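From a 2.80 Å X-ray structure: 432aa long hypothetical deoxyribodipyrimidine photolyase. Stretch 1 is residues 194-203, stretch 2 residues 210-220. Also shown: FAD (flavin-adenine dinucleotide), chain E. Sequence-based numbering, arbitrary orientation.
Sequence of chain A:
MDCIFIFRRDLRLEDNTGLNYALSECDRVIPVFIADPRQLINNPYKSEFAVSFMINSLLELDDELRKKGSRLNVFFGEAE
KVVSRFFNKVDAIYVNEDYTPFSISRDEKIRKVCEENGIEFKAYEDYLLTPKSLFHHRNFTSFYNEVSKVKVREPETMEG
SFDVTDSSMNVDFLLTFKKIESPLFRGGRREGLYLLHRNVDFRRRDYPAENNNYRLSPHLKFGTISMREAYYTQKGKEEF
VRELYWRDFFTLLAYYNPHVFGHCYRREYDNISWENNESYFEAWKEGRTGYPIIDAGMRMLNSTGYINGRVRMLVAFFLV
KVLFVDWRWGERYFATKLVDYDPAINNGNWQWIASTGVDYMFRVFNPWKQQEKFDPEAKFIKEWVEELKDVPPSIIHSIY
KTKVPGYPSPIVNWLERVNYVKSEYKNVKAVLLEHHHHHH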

# COMPACT_ATOMS: atom_id res chain seq x y z
N TYR A 194 2.82 -9.15 16.22
CA TYR A 194 2.42 -10.54 16.27
C TYR A 194 2.64 -11.17 14.90
O TYR A 194 3.18 -12.27 14.79
CB TYR A 194 0.95 -10.65 16.69
CG TYR A 194 0.39 -12.05 16.66
CD1 TYR A 194 0.62 -12.94 17.71
CD2 TYR A 194 -0.38 -12.49 15.57
CE1 TYR A 194 0.08 -14.23 17.69
CE2 TYR A 194 -0.92 -13.77 15.53
CZ TYR A 194 -0.70 -14.64 16.59
OH TYR A 194 -1.26 -15.90 16.54
N LEU A 195 2.24 -10.46 13.85
CA LEU A 195 2.39 -10.96 12.48
C LEU A 195 3.86 -11.08 12.12
O LEU A 195 4.26 -12.04 11.46
CB LEU A 195 1.70 -10.01 11.50
CG LEU A 195 0.17 -10.02 11.56
CD1 LEU A 195 -0.38 -8.79 10.85
CD2 LEU A 195 -0.37 -11.31 10.94
N LEU A 196 4.65 -10.11 12.55
CA LEU A 196 6.08 -10.10 12.28
C LEU A 196 6.77 -11.36 12.80
O LEU A 196 7.78 -11.81 12.26
CB LEU A 196 6.72 -8.86 12.92
CG LEU A 196 8.22 -8.65 12.65
CD1 LEU A 196 8.48 -8.60 11.14
CD2 LEU A 196 8.68 -7.35 13.31
N HIS A 197 6.20 -11.95 13.85
CA HIS A 197 6.77 -13.13 14.45
C HIS A 197 6.16 -14.48 14.12
O HIS A 197 6.56 -15.49 14.69
CB HIS A 197 6.84 -12.95 15.96
CG HIS A 197 7.91 -12.00 16.39
ND1 HIS A 197 9.23 -12.37 16.51
CD2 HIS A 197 7.87 -10.67 16.66
CE1 HIS A 197 9.96 -11.32 16.83
NE2 HIS A 197 9.16 -10.27 16.92
N ARG A 198 5.19 -14.52 13.22
CA ARG A 198 4.64 -15.82 12.84
C ARG A 198 5.76 -16.46 12.04
O ARG A 198 6.44 -15.78 11.27
CB ARG A 198 3.44 -15.68 11.93
CG ARG A 198 2.14 -15.40 12.62
CD ARG A 198 1.03 -15.21 11.58
NE ARG A 198 0.86 -16.36 10.70
CZ ARG A 198 1.00 -16.32 9.37
NH1 ARG A 198 1.31 -15.17 8.77
NH2 ARG A 198 0.80 -17.41 8.65
N ASN A 199 5.96 -17.75 12.22
CA ASN A 199 7.00 -18.43 11.47
C ASN A 199 6.32 -19.15 10.30
O ASN A 199 5.57 -20.10 10.49
CB ASN A 199 7.77 -19.40 12.38
CG ASN A 199 8.51 -18.66 13.52
OD1 ASN A 199 9.35 -17.79 13.27
ND2 ASN A 199 8.19 -19.01 14.76
N VAL A 200 6.59 -18.66 9.10
CA VAL A 200 6.00 -19.21 7.90
C VAL A 200 7.07 -19.71 6.95
O VAL A 200 8.25 -19.40 7.12
CB VAL A 200 5.20 -18.12 7.15
CG1 VAL A 200 4.12 -17.56 8.06
CG2 VAL A 200 6.13 -17.00 6.68
N ASP A 201 6.66 -20.49 5.95
CA ASP A 201 7.60 -20.98 4.95
C ASP A 201 7.52 -19.99 3.78
O ASP A 201 6.76 -20.20 2.83
CB ASP A 201 7.22 -22.39 4.49
CG ASP A 201 8.31 -23.04 3.62
OD1 ASP A 201 9.35 -22.38 3.34
OD2 ASP A 201 8.11 -24.21 3.21
N PHE A 202 8.29 -18.92 3.87
CA PHE A 202 8.30 -17.87 2.86
C PHE A 202 8.59 -18.42 1.47
O PHE A 202 8.29 -17.79 0.46
CB PHE A 202 9.32 -16.81 3.25
CG PHE A 202 9.00 -15.46 2.73
CD1 PHE A 202 7.73 -14.92 2.91
CD2 PHE A 202 9.96 -14.70 2.07
CE1 PHE A 202 7.42 -13.66 2.45
CE2 PHE A 202 9.66 -13.44 1.60
CZ PHE A 202 8.39 -12.91 1.79
N ARG A 203 9.20 -19.59 1.44
CA ARG A 203 9.53 -20.28 0.21
C ARG A 203 8.27 -20.55 -0.60
O ARG A 203 8.25 -20.42 -1.81
CB ARG A 203 10.19 -21.61 0.55
CG ARG A 203 11.65 -21.49 0.85
CD ARG A 203 12.39 -21.60 -0.46
NE ARG A 203 12.01 -22.85 -1.11
CZ ARG A 203 12.22 -23.12 -2.40
NH1 ARG A 203 12.81 -22.21 -3.18
NH2 ARG A 203 11.85 -24.29 -2.90
N GLU A 210 -2.11 -21.91 1.11
CA GLU A 210 -1.24 -22.03 2.27
C GLU A 210 -1.22 -20.67 2.98
O GLU A 210 -1.83 -19.71 2.50
CB GLU A 210 0.16 -22.47 1.83
CG GLU A 210 0.16 -23.91 1.33
CD GLU A 210 1.46 -24.34 0.68
OE1 GLU A 210 2.54 -24.19 1.31
OE2 GLU A 210 1.41 -24.86 -0.46
N ASN A 211 -0.55 -20.56 4.11
CA ASN A 211 -0.54 -19.28 4.78
C ASN A 211 0.88 -18.79 4.94
O ASN A 211 1.32 -18.50 6.04
CB ASN A 211 -1.20 -19.41 6.15
CG ASN A 211 -2.09 -18.25 6.47
OD1 ASN A 211 -2.38 -17.95 7.63
ND2 ASN A 211 -2.56 -17.56 5.42
N ASN A 212 1.59 -18.67 3.83
CA ASN A 212 2.98 -18.27 3.90
C ASN A 212 3.36 -16.84 3.63
O ASN A 212 4.50 -16.56 3.27
CB ASN A 212 3.80 -19.22 3.03
CG ASN A 212 3.75 -20.66 3.53
OD1 ASN A 212 4.09 -20.94 4.69
ND2 ASN A 212 3.30 -21.57 2.68
N ASN A 213 2.42 -15.92 3.83
CA ASN A 213 2.71 -14.51 3.65
C ASN A 213 2.57 -13.86 5.03
O ASN A 213 1.71 -14.25 5.81
CB ASN A 213 1.74 -13.88 2.66
CG ASN A 213 1.79 -14.53 1.31
OD1 ASN A 213 1.12 -15.54 1.07
ND2 ASN A 213 2.62 -13.99 0.42
N TYR A 214 3.42 -12.88 5.33
CA TYR A 214 3.37 -12.25 6.64
C TYR A 214 2.21 -11.30 6.82
O TYR A 214 1.89 -10.94 7.95
CB TYR A 214 4.65 -11.49 6.93
CG TYR A 214 5.88 -12.34 7.06
CD1 TYR A 214 6.62 -12.72 5.94
CD2 TYR A 214 6.33 -12.75 8.31
CE1 TYR A 214 7.77 -13.48 6.05
CE2 TYR A 214 7.49 -13.53 8.44
CZ TYR A 214 8.20 -13.89 7.31
OH TYR A 214 9.33 -14.67 7.45
N ARG A 215 1.59 -10.89 5.72
CA ARG A 215 0.47 -9.96 5.78
C ARG A 215 0.88 -8.71 6.56
O ARG A 215 0.12 -8.18 7.37
CB ARG A 215 -0.73 -10.61 6.46
CG ARG A 215 -1.62 -11.37 5.51
CD ARG A 215 -2.79 -11.97 6.26
NE ARG A 215 -2.38 -13.19 6.94
CZ ARG A 215 -2.70 -13.50 8.19
NH1 ARG A 215 -3.44 -12.66 8.91
NH2 ARG A 215 -2.29 -14.65 8.71
N LEU A 216 2.10 -8.23 6.30
CA LEU A 216 2.62 -7.05 6.97
C LEU A 216 2.44 -5.72 6.26
O LEU A 216 2.57 -4.67 6.89
CB LEU A 216 4.11 -7.23 7.26
CG LEU A 216 4.57 -7.98 8.51
CD1 LEU A 216 6.07 -8.12 8.44
CD2 LEU A 216 4.18 -7.22 9.78
N SER A 217 2.16 -5.76 4.95
CA SER A 217 2.03 -4.53 4.16
C SER A 217 1.22 -3.40 4.82
O SER A 217 1.69 -2.26 4.91
CB SER A 217 1.46 -4.85 2.79
OG SER A 217 0.32 -5.67 2.94
N PRO A 218 0.00 -3.69 5.29
CA PRO A 218 -0.73 -2.59 5.91
C PRO A 218 -0.01 -1.99 7.13
O PRO A 218 -0.06 -0.78 7.37
CB PRO A 218 -2.08 -3.22 6.24
CG PRO A 218 -1.72 -4.64 6.49
CD PRO A 218 -0.73 -4.96 5.43
N HIS A 219 0.67 -2.82 7.90
CA HIS A 219 1.39 -2.33 9.07
C HIS A 219 2.61 -1.49 8.67
O HIS A 219 2.96 -0.51 9.35
CB HIS A 219 1.79 -3.51 9.94
CG HIS A 219 0.64 -4.14 10.67
ND1 HIS A 219 0.17 -3.65 11.86
CD2 HIS A 219 -0.16 -5.17 10.33
CE1 HIS A 219 -0.89 -4.36 12.24
NE2 HIS A 219 -1.11 -5.29 11.32
N LEU A 220 3.27 -1.87 7.58
CA LEU A 220 4.43 -1.13 7.09
C LEU A 220 3.96 0.19 6.47
O LEU A 220 4.48 1.26 6.77
CB LEU A 220 5.20 -1.96 6.05
CG LEU A 220 5.86 -3.24 6.57
CD1 LEU A 220 6.34 -4.06 5.40
CD2 LEU A 220 7.01 -2.92 7.52
PA FAD E . 4.53 -11.14 1.77
O1A FAD E . 4.33 -11.84 3.06
O2A FAD E . 5.23 -11.70 0.60
O5B FAD E . 5.71 -10.18 2.32
C5B FAD E . 6.69 -9.63 1.45
C4B FAD E . 6.94 -8.16 1.80
O4B FAD E . 7.91 -7.56 0.93
C3B FAD E . 5.64 -7.37 1.63
O3B FAD E . 4.98 -7.28 2.90
C2B FAD E . 6.19 -5.99 1.28
O2B FAD E . 6.72 -5.37 2.45
C1B FAD E . 7.33 -6.39 0.33
N9A FAD E . 6.83 -6.73 -1.02
C8A FAD E . 6.56 -7.95 -1.49
N7A FAD E . 6.23 -7.86 -2.78
C5A FAD E . 6.27 -6.58 -3.13
C6A FAD E . 6.03 -5.88 -4.30
N6A FAD E . 5.68 -6.51 -5.42
N1A FAD E . 6.15 -4.54 -4.30
C2A FAD E . 6.51 -3.88 -3.21
N3A FAD E . 6.75 -4.52 -2.08
C4A FAD E . 6.65 -5.86 -2.01
N1 FAD E . 1.84 -3.57 -1.75
C2 FAD E . 1.42 -2.53 -0.90
O2 FAD E . 1.86 -2.45 0.25
N3 FAD E . 0.47 -1.61 -1.34
C4 FAD E . -0.08 -1.74 -2.62
O4 FAD E . -0.88 -0.90 -3.03
C4X FAD E . 0.33 -2.78 -3.45
N5 FAD E . -0.29 -2.94 -4.70
C5X FAD E . 0.12 -3.97 -5.56
C6 FAD E . -0.49 -4.11 -6.80
C7 FAD E . -0.07 -5.10 -7.68
C7M FAD E . -0.75 -5.21 -9.05
C8 FAD E . 0.96 -5.96 -7.31
C8M FAD E . 1.46 -7.05 -8.26
C9 FAD E . 1.57 -5.82 -6.06
C9A FAD E . 1.16 -4.82 -5.18
N10 FAD E . 1.78 -4.66 -3.93
C10 FAD E . 1.29 -3.70 -3.03
C1' FAD E . 2.92 -5.52 -3.54
C2' FAD E . 2.62 -6.82 -2.79
O2' FAD E . 1.67 -7.61 -3.51
C3' FAD E . 2.13 -6.58 -1.36
O3' FAD E . 3.07 -5.76 -0.67
C4' FAD E . 1.98 -7.90 -0.59
O4' FAD E . 1.09 -8.77 -1.28
C5' FAD E . 1.46 -7.65 0.82
O5' FAD E . 1.23 -8.88 1.51
P FAD E . 2.33 -9.52 2.50
O1P FAD E . 2.77 -8.46 3.44
O2P FAD E . 1.74 -10.76 3.07
O3P FAD E . 3.55 -9.89 1.51
O HOH W 1 2.57 -13.10 9.66

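Stretch 1 enters as the last turn of a helix, residues 194-196, and then runs as a loop to a short 3-10 segment at 202-203. Backbone bonds from His-197 N to Tyr-194 O and from Arg-198 N to Leu-195 O, each 3.2 Å, close the end of the helix. Stretch 2 is mostly loop and leads into a helix that includes residues 217-220. The two stretches run in opposite senses: Leu-195 CA lies 6.1 Å from Tyr-214 CA, and Val-200 CA lies 5.1 Å from Asn-212 CA. Together they bury 722 Å².

One hydrogen bond ties the loop of stretch 1 to an asparagine side chain, with Asp-201 N donating to Asn-212 OD1 at 2.9 Å.

Arg-198 makes the other two direct hydrogen bonds. Its NH2 donates to Asn-211 O at 2.9 Å, and its NH1 donates to Asn-213 O at 3.1 Å. Both carbonyls lie at the edge of the guanidinium, near its plane, where its N-H groups point. A water extends this network. It accepts from Arg-198 NH1 at 2.6 Å and donates to Leu-195 O at 2.7 Å and to Tyr-214 O at 2.8 Å. Arg-215 NH2 sits over one face of the same guanidinium, 3.6 Å from Arg-198 NH1. These are like charges held close together.

Tyr-214 has the largest area covered by the other stretch. Val-200 CG2 lies over one face of its ring, 4.0 Å from the ring centroid and 20° off the normal, a CH-pi contact. Phe-202 meets the ring obliquely, with Phe-202 CD1 3.5 Å from Tyr-214 CE1 and the planes at 56°. The Tyr-214 hydroxyl is hydrogen-bonded elsewhere in the structure.

Leu-195 points toward stretch 2 and packs against several residues. Its CB is 4.1 Å from Leu-216 CD2, and its CD1 is 3.6 Å from His-219 NE2. Its CD2 lies over one face of the Arg-215 guanidinium, 3.9 Å from Arg-215 NH1. The CB of Leu-196 points away, yet Leu-196 CD1 still reaches Leu-216 CD1 at 3.7 Å.

Stretch 2 also holds the FAD diphosphate through backbone nitrogens. Tyr-214 N donates to FAD O1A and Arg-215 N to FAD O2P, both at 2.7 Å. Leu-216 N and Ser-217 N both donate to FAD O1P, at 2.9 and 3.2 Å. The segment that packs against stretch 1 is thus also a phosphate-binding segment.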